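Local coordinates for protein O-methyltransferase family 2 (Planctopirus limnophila, PDB 5I2H) that probably transfers a methyl group from S-adenosyl-L-methionine to a hydroxyl of a small acceptor and binds the flavone apigenin between the two subunits of its dimer, at residues L33-A38 with L120-R125; T67-T72 with E326-S331; C75-L80 with I314-L319. One frame throughout, in Å; residues are numbered along the deposited sequence. Where two conformers were deposited one is given.

Contact 1 of 3, residues L33-A38 with L120-R125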
ATOM      1  N   LEU A  33       0.416  -1.126  10.343  1.00  9.53           N
ATOM      2  CA  LEU A  33       0.475   0.140  11.085  1.00  9.84           C
ATOM      3  C   LEU A  33      -0.637   0.210  12.118  1.00  9.28           C
ATOM      4  O   LEU A  33      -0.383   0.496  13.301  1.00 10.14           O
ATOM      5  CB  LEU A  33       0.393   1.342  10.123  1.00 10.17           C
ATOM      6  CG  LEU A  33       1.716   1.627   9.420  1.00 10.56           C
ATOM      7  CD1 LEU A  33       1.458   2.579   8.248  1.00 12.56           C
ATOM      8  CD2 LEU A  33       2.771   2.184  10.387  1.00 12.97           C
ATOM      9  N   ALA A  34      -1.883  -0.052  11.689  1.00  9.55           N
ATOM     10  CA  ALA A  34      -3.013   0.028  12.617  1.00 10.47           C
ATOM     11  C   ALA A  34      -2.914  -1.038  13.704  1.00 10.88           C
ATOM     12  O   ALA A  34      -3.213  -0.761  14.876  1.00 11.94           O
ATOM     13  CB  ALA A  34      -4.346  -0.083  11.854  1.00  9.98           C
ATOM     14  N   ALA A  35      -2.531  -2.267  13.341  1.00 11.72           N
ATOM     15  CA  ALA A  35      -2.347  -3.316  14.354  1.00 10.99           C
ATOM     16  C   ALA A  35      -1.292  -2.903  15.375  1.00 12.14           C
ATOM     17  O   ALA A  35      -1.469  -3.094  16.585  1.00 13.73           O
ATOM     18  CB  ALA A  35      -1.946  -4.637  13.683  1.00 11.15           C
ATOM     19  N   SER A  36      -0.183  -2.328  14.904  1.00 11.54           N
ATOM     20  CA  SER A  36       0.941  -2.046  15.795  1.00 12.43           C
ATOM     21  C   SER A  36       0.660  -0.855  16.695  1.00 14.05           C
ATOM     22  O   SER A  36       1.056  -0.856  17.876  1.00 15.56           O
ATOM     23  CB  SER A  36       2.190  -1.796  14.967  1.00 14.80           C
ATOM     24  OG  SER A  36       2.470  -2.955  14.222  1.00 15.22           O
ATOM     25  N   VAL A  37      -0.006   0.175  16.166  1.00 12.69           N
ATOM     26  CA  VAL A  37      -0.321   1.351  16.980  1.00 15.47           C
ATOM     27  C   VAL A  37      -1.473   1.061  17.927  1.00 17.05           C
ATOM     28  O   VAL A  37      -1.384   1.311  19.147  1.00 20.67           O
ATOM     29  CB  VAL A  37      -0.660   2.553  16.070  1.00 16.02           C
ATOM     30  CG1 VAL A  37      -1.260   3.730  16.891  1.00 17.34           C
ATOM     31  CG2 VAL A  37       0.543   2.986  15.280  1.00 13.87           C
ATOM     32  N   ALA A  38      -2.595   0.564  17.383  1.00 16.74           N
ATOM     33  CA  ALA A  38      -3.847   0.601  18.135  1.00 18.07           C
ATOM     34  C   ALA A  38      -4.148  -0.671  18.911  1.00 20.21           C
ATOM     35  O   ALA A  38      -4.922  -0.615  19.874  1.00 24.48           O
ATOM     36  CB  ALA A  38      -5.020   0.901  17.202  1.00 17.29           C
ATOM     37  N   LEU A 120      -8.394  -5.986  11.838  1.00 14.10           N
ATOM     38  CA  LEU A 120      -8.817  -6.989  12.812  1.00 13.18           C
ATOM     39  C   LEU A 120      -8.379  -8.395  12.408  1.00 14.47           C
ATOM     40  O   LEU A 120      -7.977  -9.189  13.269  1.00 15.73           O
ATOM     41  CB  LEU A 120     -10.338  -6.944  12.987  1.00 14.17           C
ATOM     42  CG  LEU A 120     -10.830  -5.626  13.585  1.00 17.26           C
ATOM     43  CD1 LEU A 120     -12.354  -5.615  13.619  1.00 18.93           C
ATOM     44  CD2 LEU A 120     -10.225  -5.483  15.006  1.00 17.72           C
ATOM     45  N   ALA A 121      -8.466  -8.726  11.108  1.00 13.93           N
ATOM     46  CA  ALA A 121      -8.029 -10.041  10.645  1.00 14.83           C
ATOM     47  C   ALA A 121      -6.546 -10.236  10.907  1.00 14.32           C
ATOM     48  O   ALA A 121      -6.112 -11.312  11.345  1.00 16.69           O
ATOM     49  CB  ALA A 121      -8.335 -10.210   9.156  1.00 14.67           C
ATOM     50  N   LEU A 122      -5.739  -9.207  10.625  1.00 15.52           N
ATOM     51  CA  LEU A 122      -4.308  -9.367  10.824  1.00 13.95           C
ATOM     52  C   LEU A 122      -3.989  -9.491  12.302  1.00 14.47           C
ATOM     53  O   LEU A 122      -3.135 -10.303  12.679  1.00 15.38           O
ATOM     54  CB  LEU A 122      -3.544  -8.209  10.180  1.00 13.46           C
ATOM     55  CG  LEU A 122      -2.029  -8.222  10.431  1.00 12.77           C
ATOM     56  CD1 LEU A 122      -1.383  -9.413   9.765  1.00 14.01           C
ATOM     57  CD2 LEU A 122      -1.354  -6.916   9.953  1.00 11.70           C
ATOM     58  N   VAL A 123      -4.687  -8.722  13.156  1.00 14.11           N
ATOM     59  CA  VAL A 123      -4.476  -8.832  14.602  1.00 13.75           C
ATOM     60  C   VAL A 123      -4.808 -10.234  15.078  1.00 15.30           C
ATOM     61  O   VAL A 123      -4.061 -10.835  15.861  1.00 16.55           O
ATOM     62  CB  VAL A 123      -5.294  -7.778  15.369  1.00 14.39           C
ATOM     63  CG1 VAL A 123      -5.225  -8.055  16.879  1.00 16.14           C
ATOM     64  CG2 VAL A 123      -4.722  -6.372  15.086  1.00 14.96           C
ATOM     65  N   GLU A 124      -5.953 -10.756  14.645  1.00 16.66           N
ATOM     66  CA  GLU A 124      -6.348 -12.106  15.044  1.00 19.16           C
ATOM     67  C   GLU A 124      -5.327 -13.145  14.600  1.00 19.36           C
ATOM     68  O   GLU A 124      -4.995 -14.062  15.368  1.00 20.78           O
ATOM     69  CB  GLU A 124      -7.728 -12.436  14.480  1.00 24.13           C
ATOM     70  CG  GLU A 124      -8.173 -13.853  14.799  1.00 31.66           C
ATOM     71  CD  GLU A 124      -8.267 -14.141  16.309  1.00 39.23           C
ATOM     72  OE1 GLU A 124      -8.514 -13.197  17.103  1.00 42.80           O
ATOM     73  OE2 GLU A 124      -8.092 -15.324  16.698  1.00 41.75           O
ATOM     74  N   ARG A 125      -4.856 -13.044  13.343  0.51 18.23           N
ATOM     75  CA  ARG A 125      -3.806 -13.933  12.849  0.51 18.92           C
ATOM     76  C   ARG A 125      -2.570 -13.859  13.731  0.51 17.70           C
ATOM     77  O   ARG A 125      -2.028 -14.890  14.151  0.51 17.94           O
ATOM     78  CB  ARG A 125      -3.419 -13.580  11.405  0.51 20.24           C
ATOM     79  CG  ARG A 125      -4.477 -13.805  10.329  0.51 24.20           C
ATOM     80  CD  ARG A 125      -5.022 -15.246  10.281  0.51 27.04           C
ATOM     81  NE  ARG A 125      -6.193 -15.435  11.140  0.51 29.45           N
ATOM     82  CZ  ARG A 125      -7.388 -14.882  10.924  0.51 29.40           C
ATOM     83  NH1 ARG A 125      -7.588 -14.097   9.873  0.51 26.52           N
ATOM     84  NH2 ARG A 125      -8.389 -15.120  11.766  0.51 30.21           N
TER
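Ala35 and Val123 supply the closest approach here, and the interaction is wholly apolar. The methyl CB of Ala35, its bond from the backbone directed toward 120-125, lies 3.6 Å from Val123 CG2, which also comes within 3.9 Å of Ala35 CA. The CB of Val123 points along the side of the interface, and with chi1 at 171° CG1 is anti to the backbone N while CG2, anti to the carbonyl carbon, faces the alanine. A second, wider contact joins the same methyl to Leu122, whose CD2 stands 4.4 Å from Ala35 CB. One small residue is thus met by two branched neighbours, both buried.

No hydrogen bond crosses between the segments. Polar backbone atoms are used inside each helix instead, as in Val37 N to Leu33 O and Glu124 N to Leu120 O. Ser36 OG likewise bonds to Leu32 O in its own helix.

With alanine at the interface the backbones come close, 5.9 Å between Ala35 CA and Val123 CA. Beyond the segment, Val123 touches His39 and Leu122 touches Glu31, so helix 117-128 packs along more of helix 26-39. This is close helix-helix packing on a helix of the O-methyltransferase dimerisation domain, whose Leu33 packs on Leu23 of the second subunit.

Contact 2 of 3, residues T67-T72 with E326-S331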
ATOM      1  N   THR A  67       6.081 -12.564  15.701  1.00 17.33           N
ATOM      2  CA  THR A  67       6.948 -11.450  16.079  1.00 18.92           C
ATOM      3  C   THR A  67       7.911 -11.105  14.944  1.00 18.98           C
ATOM      4  O   THR A  67       8.141  -9.912  14.658  1.00 17.73           O
ATOM      5  CB  THR A  67       7.691 -11.757  17.381  1.00 22.15           C
ATOM      6  OG1 THR A  67       6.737 -12.084  18.405  1.00 24.05           O
ATOM      7  CG2 THR A  67       8.489 -10.532  17.840  1.00 21.83           C
ATOM      8  N   GLN A  68       8.439 -12.127  14.250  1.00 18.80           N
ATOM      9  CA  GLN A  68       9.355 -11.868  13.143  1.00 19.21           C
ATOM     10  C   GLN A  68       8.665 -11.095  12.036  1.00 15.86           C
ATOM     11  O   GLN A  68       9.244 -10.147  11.501  1.00 16.29           O
ATOM     12  CB  GLN A  68       9.955 -13.148  12.553  1.00 20.31           C
ATOM     13  CG  GLN A  68      10.920 -13.916  13.416  1.00 24.19           C
ATOM     14  CD  GLN A  68      12.351 -13.397  13.378  1.00 26.20           C
ATOM     15  OE1 GLN A  68      12.611 -12.234  13.080  1.00 25.33           O
ATOM     16  NE2 GLN A  68      13.293 -14.289  13.670  1.00 28.34           N
ATOM     17  N   VAL A  69       7.451 -11.502  11.637  1.00 13.86           N
ATOM     18  CA  VAL A  69       6.867 -10.796  10.496  1.00 10.88           C
ATOM     19  C   VAL A  69       6.510  -9.356  10.890  1.00 11.03           C
ATOM     20  O   VAL A  69       6.612  -8.440  10.067  1.00 11.52           O
ATOM     21  CB  VAL A  69       5.651 -11.523   9.872  1.00 13.39           C
ATOM     22  CG1 VAL A  69       6.011 -12.974   9.514  1.00 14.12           C
ATOM     23  CG2 VAL A  69       4.431 -11.502  10.746  1.00 16.04           C
ATOM     24  N   LEU A  70       6.107  -9.138  12.145  1.00 10.48           N
ATOM     25  CA  LEU A  70       5.780  -7.797  12.621  1.00  9.74           C
ATOM     26  C   LEU A  70       7.030  -6.933  12.663  1.00 12.72           C
ATOM     27  O   LEU A  70       7.030  -5.795  12.167  1.00 12.26           O
ATOM     28  CB  LEU A  70       5.119  -7.893  14.006  1.00 12.60           C
ATOM     29  CG  LEU A  70       4.756  -6.540  14.626  1.00 16.46           C
ATOM     30  CD1 LEU A  70       3.416  -6.575  15.370  1.00 20.65           C
ATOM     31  CD2 LEU A  70       5.824  -6.137  15.597  1.00 18.89           C
ATOM     32  N   VAL A  71       8.115  -7.468  13.232  1.00 12.25           N
ATOM     33  CA  VAL A  71       9.346  -6.692  13.343  1.00 12.52           C
ATOM     34  C   VAL A  71       9.926  -6.411  11.968  1.00 12.00           C
ATOM     35  O   VAL A  71      10.371  -5.285  11.682  1.00 12.99           O
ATOM     36  CB  VAL A  71      10.361  -7.409  14.252  1.00 13.83           C
ATOM     37  CG1 VAL A  71      11.772  -6.795  14.084  1.00 15.25           C
ATOM     38  CG2 VAL A  71       9.901  -7.331  15.706  1.00 15.46           C
ATOM     39  N   THR A  72       9.957  -7.427  11.097  1.00 11.39           N
ATOM     40  CA  THR A  72      10.463  -7.216   9.747  1.00 11.60           C
ATOM     41  C   THR A  72       9.657  -6.153   9.008  1.00 10.58           C
ATOM     42  O   THR A  72      10.230  -5.274   8.345  1.00 11.61           O
ATOM     43  CB  THR A  72      10.467  -8.548   8.985  1.00 10.42           C
ATOM     44  OG1 THR A  72      11.438  -9.398   9.602  1.00 12.27           O
ATOM     45  CG2 THR A  72      10.796  -8.380   7.497  1.00 11.53           C
ATOM     46  N   GLU A 326       1.343 -21.256   6.872  1.00 13.00           N
ATOM     47  CA  GLU A 326       2.089 -21.505   8.102  1.00 14.17           C
ATOM     48  C   GLU A 326       3.493 -20.897   8.082  1.00 13.09           C
ATOM     49  O   GLU A 326       4.220 -20.998   9.082  1.00 13.91           O
ATOM     50  CB  GLU A 326       2.186 -23.005   8.358  1.00 15.11           C
ATOM     51  CG  GLU A 326       0.815 -23.603   8.655  1.00 19.01           C
ATOM     52  CD  GLU A 326       0.850 -25.118   8.923  1.00 25.93           C
ATOM     53  OE1 GLU A 326       1.924 -25.694   9.225  1.00 27.49           O
ATOM     54  OE2 GLU A 326      -0.224 -25.744   8.822  1.00 30.30           O
ATOM     55  N   GLY A 327       3.876 -20.242   6.990  1.00 11.94           N
ATOM     56  CA  GLY A 327       5.219 -19.702   6.893  1.00 11.67           C
ATOM     57  C   GLY A 327       5.316 -18.185   6.796  1.00 11.67           C
ATOM     58  O   GLY A 327       4.512 -17.435   7.373  1.00 12.83           O
ATOM     59  N   ARG A 328       6.314 -17.742   6.045  1.00 10.18           N
ATOM     60  CA  ARG A 328       6.601 -16.335   5.812  1.00  9.51           C
ATOM     61  C   ARG A 328       7.706 -16.296   4.763  1.00 10.25           C
ATOM     62  O   ARG A 328       8.226 -17.346   4.356  1.00 11.78           O
ATOM     63  CB  ARG A 328       7.032 -15.633   7.105  1.00 10.66           C
ATOM     64  CG  ARG A 328       8.328 -16.247   7.738  1.00 10.61           C
ATOM     65  CD  ARG A 328       9.056 -15.165   8.600  1.00 10.86           C
ATOM     66  NE  ARG A 328      10.137 -15.691   9.434  1.00 11.35           N
ATOM     67  CZ  ARG A 328      11.433 -15.646   9.136  1.00 11.71           C
ATOM     68  NH1 ARG A 328      11.859 -15.073   8.000  1.00 10.93           N
ATOM     69  NH2 ARG A 328      12.317 -16.199   9.971  1.00 13.36           N
ATOM     70  N   ALA A 329       8.062 -15.082   4.309  1.00  7.73           N
ATOM     71  CA  ALA A 329       9.262 -14.986   3.479  1.00  7.23           C
ATOM     72  C   ALA A 329      10.488 -15.245   4.342  1.00 10.28           C
ATOM     73  O   ALA A 329      10.514 -14.897   5.533  1.00 11.87           O
ATOM     74  CB  ALA A 329       9.369 -13.608   2.812  1.00  8.27           C
ATOM     75  N   TYR A 330      11.507 -15.852   3.726  1.00  9.00           N
ATOM     76  CA  TYR A 330      12.760 -16.191   4.389  1.00  9.59           C
ATOM     77  C   TYR A 330      13.933 -15.504   3.681  1.00 11.41           C
ATOM     78  O   TYR A 330      13.807 -15.056   2.536  1.00 10.79           O
ATOM     79  CB  TYR A 330      12.973 -17.727   4.425  1.00  9.04           C
ATOM     80  CG  TYR A 330      11.961 -18.429   5.294  1.00  9.20           C
ATOM     81  CD1 TYR A 330      11.979 -18.272   6.686  1.00 10.63           C
ATOM     82  CD2 TYR A 330      10.978 -19.257   4.741  1.00  9.32           C
ATOM     83  CE1 TYR A 330      11.040 -18.933   7.509  1.00 10.73           C
ATOM     84  CE2 TYR A 330      10.061 -19.911   5.543  1.00 10.45           C
ATOM     85  CZ  TYR A 330      10.092 -19.745   6.930  1.00 11.74           C
ATOM     86  OH  TYR A 330       9.165 -20.388   7.724  1.00 12.26           O
ATOM     87  N   SER A 331      15.090 -15.442   4.362  1.00 12.04           N
ATOM     88  CA  SER A 331      16.303 -14.867   3.785  1.00 12.74           C
ATOM     89  C   SER A 331      17.157 -15.952   3.112  1.00 12.35           C
ATOM     90  O   SER A 331      16.968 -17.147   3.332  1.00 12.48           O
ATOM     91  CB  SER A 331      17.154 -14.181   4.862  1.00 13.91           C
ATOM     92  OG  SER A 331      17.609 -15.177   5.784  1.00 13.25           O
TER
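This contact joins the dimerisation domain to the catalytic O-methyltransferase domain: Val69 and Gln68 on helix 64-76 meet Arg328 in the loop between helices 312-324 and 332-341. The touching atoms are mostly aliphatic. Val69 CG1 lies 3.7 Å from Arg328 CB and 3.9 Å from Arg328 CD, so the valine methyl rests against the start of the arginine chain and the two side chains cross at a slant. Arg328 CG sits between its backbone N and carbonyl carbon (chi1 60°), and from there the chain runs extended to NE, which comes 4.0 Å from Gln68 CB. The amide of Gln68 plays no part in this approach; its NE2 bonds to Glu64.

The guanidinium is held from its own side of the interface. Arg328 NH1 donates to Ala329 O over 2.8 Å, somewhat bent at 141°; the acceptor lies 24° out of the guanidinium plane, while the donor lies in the carbonyl plane. Tyr330 CD1 sits 3.4 Å above one guanidinium face, toward its rim, and NH2 forms a salt bridge with Glu334.

The chemistry is therefore divided. Helix 64-76 meets mainly the hydrocarbon part of a buried arginine and approaches NE through Gln68 CB, while NH1 and NH2 find polar partners in the catalytic domain. Glu334 probably offsets the charge of Arg328, which has a like charge close by in Arg277.

Contact 3 of 3, residues C75-L80 with I314-L319. With AGI (5,7-dihydroxy-2-(4-hydroxyphenyl)-4H-chromen-4-one), chain C.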
ATOM      1  N   CYS A  75      10.527  -2.723  10.570  1.00  9.26           N
ATOM      2  CA  CYS A  75      11.870  -2.333  10.162  1.00  9.75           C
ATOM      3  C   CYS A  75      11.881  -1.850   8.722  1.00 10.15           C
ATOM      4  O   CYS A  75      12.538  -0.844   8.395  1.00 11.78           O
ATOM      5  CB  CYS A  75      12.834  -3.517  10.303  1.00 11.72           C
ATOM      6  SG  CYS A  75      13.333  -3.892  12.026  1.00 12.48           S
ATOM      7  N   ALA A  76      11.160  -2.566   7.837  1.00  9.66           N
ATOM      8  CA  ALA A  76      11.179  -2.227   6.427  1.00  8.99           C
ATOM      9  C   ALA A  76      10.536  -0.871   6.165  1.00 10.40           C
ATOM     10  O   ALA A  76      10.898  -0.210   5.185  1.00 12.34           O
ATOM     11  CB  ALA A  76      10.477  -3.318   5.613  1.00  9.24           C
HETATM   12  N   MSE A  77       9.605  -0.445   7.027  0.55 10.42           N
HETATM   13  CA  MSE A  77       8.952   0.862   6.929  0.55 10.60           C
HETATM   14  C   MSE A  77       9.770   1.951   7.639  0.55 12.32           C
HETATM   15  O   MSE A  77       9.302   3.076   7.800  0.55 13.09           O
HETATM   16  CB  MSE A  77       7.548   0.796   7.527  0.55 11.90           C
HETATM   17  CG  MSE A  77       6.531   0.107   6.614  0.55  9.64           C
HETATM   18 SE   MSE A  77       4.705   0.134   7.384  0.55 16.64          SE
HETATM   19  CE  MSE A  77       4.644  -1.722   7.854  0.55 12.81           C
ATOM     20  N   GLN A  78      10.981   1.587   8.088  0.55 12.93           N
ATOM     21  CA  GLN A  78      11.929   2.515   8.718  0.55 13.04           C
ATOM     22  C   GLN A  78      11.392   3.033  10.053  0.55 11.13           C
ATOM     23  O   GLN A  78      11.622   4.186  10.448  0.55 12.63           O
ATOM     24  CB  GLN A  78      12.287   3.670   7.783  0.55 15.33           C
ATOM     25  CG  GLN A  78      12.804   3.209   6.438  0.55 21.21           C
ATOM     26  CD  GLN A  78      13.885   4.121   5.914  0.55 24.56           C
ATOM     27  OE1 GLN A  78      13.626   5.272   5.575  0.55 25.66           O
ATOM     28  NE2 GLN A  78      15.119   3.624   5.888  0.55 27.25           N
ATOM     29  N   LEU A  79      10.681   2.163  10.767  1.00  9.61           N
ATOM     30  CA  LEU A  79      10.100   2.520  12.061  1.00 11.59           C
ATOM     31  C   LEU A  79      10.771   1.816  13.228  1.00 13.93           C
ATOM     32  O   LEU A  79      10.768   2.339  14.350  1.00 14.00           O
ATOM     33  CB  LEU A  79       8.600   2.206  12.073  1.00 10.90           C
ATOM     34  CG  LEU A  79       7.810   2.960  10.999  1.00 11.27           C
ATOM     35  CD1 LEU A  79       6.358   2.476  10.965  1.00 11.95           C
ATOM     36  CD2 LEU A  79       7.908   4.481  11.236  1.00 13.25           C
ATOM     37  N   LEU A  80      11.322   0.629  12.991  1.00 13.52           N
ATOM     38  CA  LEU A  80      12.191  -0.031  13.953  1.00 14.42           C
ATOM     39  C   LEU A  80      13.562  -0.230  13.330  1.00 15.06           C
ATOM     40  O   LEU A  80      13.741  -0.172  12.107  1.00 14.76           O
ATOM     41  CB  LEU A  80      11.627  -1.383  14.401  1.00 15.50           C
ATOM     42  CG  LEU A  80      10.228  -1.445  15.005  1.00 18.23           C
ATOM     43  CD1 LEU A  80       9.877  -2.881  15.418  1.00 17.10           C
ATOM     44  CD2 LEU A  80      10.099  -0.545  16.175  1.00 19.39           C
ATOM     45  N   ILE A 314       9.036  -7.136   0.010  1.00 11.05           N
ATOM     46  CA  ILE A 314       9.050  -8.542   0.447  1.00  9.59           C
ATOM     47  C   ILE A 314       8.490  -8.642   1.860  1.00  8.08           C
ATOM     48  O   ILE A 314       7.799  -9.619   2.193  1.00 10.23           O
ATOM     49  CB  ILE A 314      10.464  -9.156   0.346  1.00 11.59           C
ATOM     50  CG1 ILE A 314      11.019  -9.023  -1.076  1.00 13.43           C
ATOM     51  CG2 ILE A 314      10.474 -10.641   0.755  1.00  9.74           C
ATOM     52  CD1 ILE A 314      10.036  -9.444  -2.157  1.00 14.18           C
ATOM     53  N   ALA A 315       8.725  -7.622   2.694  1.00  8.20           N
ATOM     54  CA  ALA A 315       8.173  -7.647   4.047  1.00  8.65           C
ATOM     55  C   ALA A 315       6.641  -7.585   4.011  1.00 10.15           C
ATOM     56  O   ALA A 315       5.957  -8.232   4.831  1.00  9.39           O
ATOM     57  CB  ALA A 315       8.774  -6.498   4.864  1.00  9.92           C
ATOM     58  N   LEU A 316       6.075  -6.837   3.061  1.00  9.22           N
ATOM     59  CA  LEU A 316       4.611  -6.800   2.967  1.00  9.82           C
ATOM     60  C   LEU A 316       4.064  -8.103   2.402  1.00 10.95           C
ATOM     61  O   LEU A 316       3.052  -8.621   2.882  1.00 11.66           O
ATOM     62  CB  LEU A 316       4.147  -5.601   2.128  1.00  9.58           C
ATOM     63  CG  LEU A 316       4.520  -4.222   2.733  1.00 11.07           C
ATOM     64  CD1 LEU A 316       3.941  -3.084   1.871  1.00 10.79           C
ATOM     65  CD2 LEU A 316       3.999  -4.098   4.210  1.00 11.37           C
ATOM     66  N   TYR A 317       4.715  -8.641   1.373  1.00 10.85           N
ATOM     67  CA  TYR A 317       4.320  -9.945   0.847  1.00 10.41           C
ATOM     68  C   TYR A 317       4.424 -11.014   1.931  1.00 10.20           C
ATOM     69  O   TYR A 317       3.566 -11.908   2.022  1.00 10.21           O
ATOM     70  CB  TYR A 317       5.191 -10.264  -0.368  1.00 11.81           C
ATOM     71  CG  TYR A 317       4.904 -11.579  -1.023  1.00 13.15           C
ATOM     72  CD1 TYR A 317       3.608 -12.056  -1.143  1.00 15.55           C
ATOM     73  CD2 TYR A 317       5.932 -12.320  -1.563  1.00 16.77           C
ATOM     74  CE1 TYR A 317       3.352 -13.262  -1.773  1.00 16.33           C
ATOM     75  CE2 TYR A 317       5.688 -13.529  -2.192  1.00 18.11           C
ATOM     76  CZ  TYR A 317       4.400 -13.996  -2.275  1.00 18.21           C
ATOM     77  OH  TYR A 317       4.161 -15.186  -2.918  1.00 19.72           O
ATOM     78  N   SER A 318       5.446 -10.912   2.794  1.00  9.59           N
ATOM     79  CA  SER A 318       5.582 -11.839   3.920  1.00 11.41           C
ATOM     80  C   SER A 318       4.371 -11.796   4.855  1.00 11.38           C
ATOM     81  O   SER A 318       3.934 -12.838   5.369  1.00 10.43           O
ATOM     82  CB  SER A 318       6.857 -11.514   4.686  1.00  9.68           C
ATOM     83  OG  SER A 318       7.167 -12.596   5.533  1.00 10.57           O
ATOM     84  N   LEU A 319       3.820 -10.601   5.097  1.00 10.49           N
ATOM     85  CA  LEU A 319       2.595 -10.506   5.886  1.00 11.24           C
ATOM     86  C   LEU A 319       1.432 -11.205   5.203  1.00 12.79           C
ATOM     87  O   LEU A 319       0.600 -11.819   5.880  1.00 12.27           O
ATOM     88  CB  LEU A 319       2.249  -9.052   6.159  1.00 10.46           C
ATOM     89  CG  LEU A 319       3.198  -8.405   7.156  1.00 10.71           C
ATOM     90  CD1 LEU A 319       3.176  -6.849   7.003  1.00 12.41           C
ATOM     91  CD2 LEU A 319       2.845  -8.817   8.602  1.00 14.48           C
TER
HETATM   92  CAG AGI C 501      -4.071 -17.875  -1.382  1.00 46.44           C
HETATM   93  CAE AGI C 501      -5.418 -17.711  -1.073  1.00 47.01           C
HETATM   94  CAM AGI C 501      -6.041 -18.648  -0.253  1.00 47.54           C
HETATM   95  OAB AGI C 501      -7.362 -18.465   0.042  1.00 48.49           O
HETATM   96  CAF AGI C 501      -5.322 -19.744   0.255  1.00 47.10           C
HETATM   97  CAH AGI C 501      -3.967 -19.907  -0.055  1.00 46.65           C
HETATM   98  CAP AGI C 501      -3.350 -18.963  -0.878  1.00 45.12           C
HETATM   99  CAQ AGI C 501      -1.919 -19.017  -1.283  1.00 42.50           C
HETATM  100  OAL AGI C 501      -1.486 -17.843  -1.854  1.00 40.41           O
HETATM  101  CAJ AGI C 501      -1.075 -20.131  -1.120  1.00 40.70           C
HETATM  102  CAR AGI C 501       0.266 -20.057  -1.542  1.00 38.44           C
HETATM  103  OAA AGI C 501       1.028 -21.048  -1.422  1.00 34.76           O
HETATM  104  CAT AGI C 501       0.762 -18.778  -2.174  1.00 38.64           C
HETATM  105  CAS AGI C 501      -0.206 -17.664  -2.297  1.00 38.35           C
HETATM  106  CAK AGI C 501       0.164 -16.453  -2.855  1.00 35.64           C
HETATM  107  CAN AGI C 501       1.455 -16.271  -3.310  1.00 34.15           C
HETATM  108  OAC AGI C 501       1.750 -15.072  -3.863  1.00 31.85           O
HETATM  109  CAI AGI C 501       2.427 -17.281  -3.234  1.00 35.47           C
HETATM  110  CAO AGI C 501       2.149 -18.525  -2.690  1.00 36.68           C
HETATM  111  OAD AGI C 501       3.130 -19.445  -2.647  1.00 36.69           O
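Ala76 and Ala315 meet where the end of helix 64-76 packs on helix 312-324, another junction of the dimerisation and catalytic domains. The tight part is this alanine pair: both CB atoms are directed across the interface, Ala76 CB to Ala315 CB is 3.7 Å, and the CA atoms of the two residues stand 6.6 Å apart. The loose part is next to it. In the conformer given, selenomethionine Met77 reaches over with its terminal methyl, CE remaining 4.4 Å from Leu316 CD2; a second conformer makes this contact less certain. The chain is extended as far as SE (chi2 -177°) and turns there (chi3 -107°) to bring CE toward Leu316; Leu32 and Leu33 also touch this side chain. Solvent lies beyond the turn, at Gln78. There a Schellman motif ends the helix, with Gln78, at positive phi, as its C-prime residue, Leu79 N bonded to Leu74 O and Gln78 N to Cys75 O.

From helix 312-324, Tyr317 serves the apigenin pocket rather than the alanine junction. Its CG is anti to the backbone N (chi1 180°), leading the ring to the flavone. Tyr317 OH is hydrogen-bonded to AGI OAC at 2.6 Å and also to Arg168 NH1, though its modelled position, and with it the bond length, is somewhat uncertain because it crowds a ligand carbon. Arg168, His273 and Tyr109 of the second subunit also hydrogen-bond to this ligand, so both chains build the pocket. A phenylalanine at Tyr317 lacks the phenolic oxygen and would probably leave the ligand hydroxyl and Arg168 NH1 each without one polar partner. The ligand atoms OAC and CAN approach the tyrosine ring at its edge, near its plane.

In the fold
Contacts 1 and 2 are wholly buried; contact 3 is buried for the most part, but Ala76 is partly exposed at its edge. Contact 1 lies about 22 Å from the centre of the chain, contact 2 about 11 Å and contact 3 about 15 Å (centre to centre). Contacts 1 and 3 both reach the second subunit; contact 2 does not. Contacts 2 and 3 share helix 64-76, their centres about 9 Å apart; Ser318 OG, with Ala329 N at 2.9 Å, probably links them by a hydrogen bond. Leu33 packs on Met77 and Leu79, tying contact 1 to contact 3. Chemistry varies accordingly: small apolar groups serve contact 1, contact 2 adds a buried charge, and contact 3 combines alanine packing with a ligand-binding tyrosine.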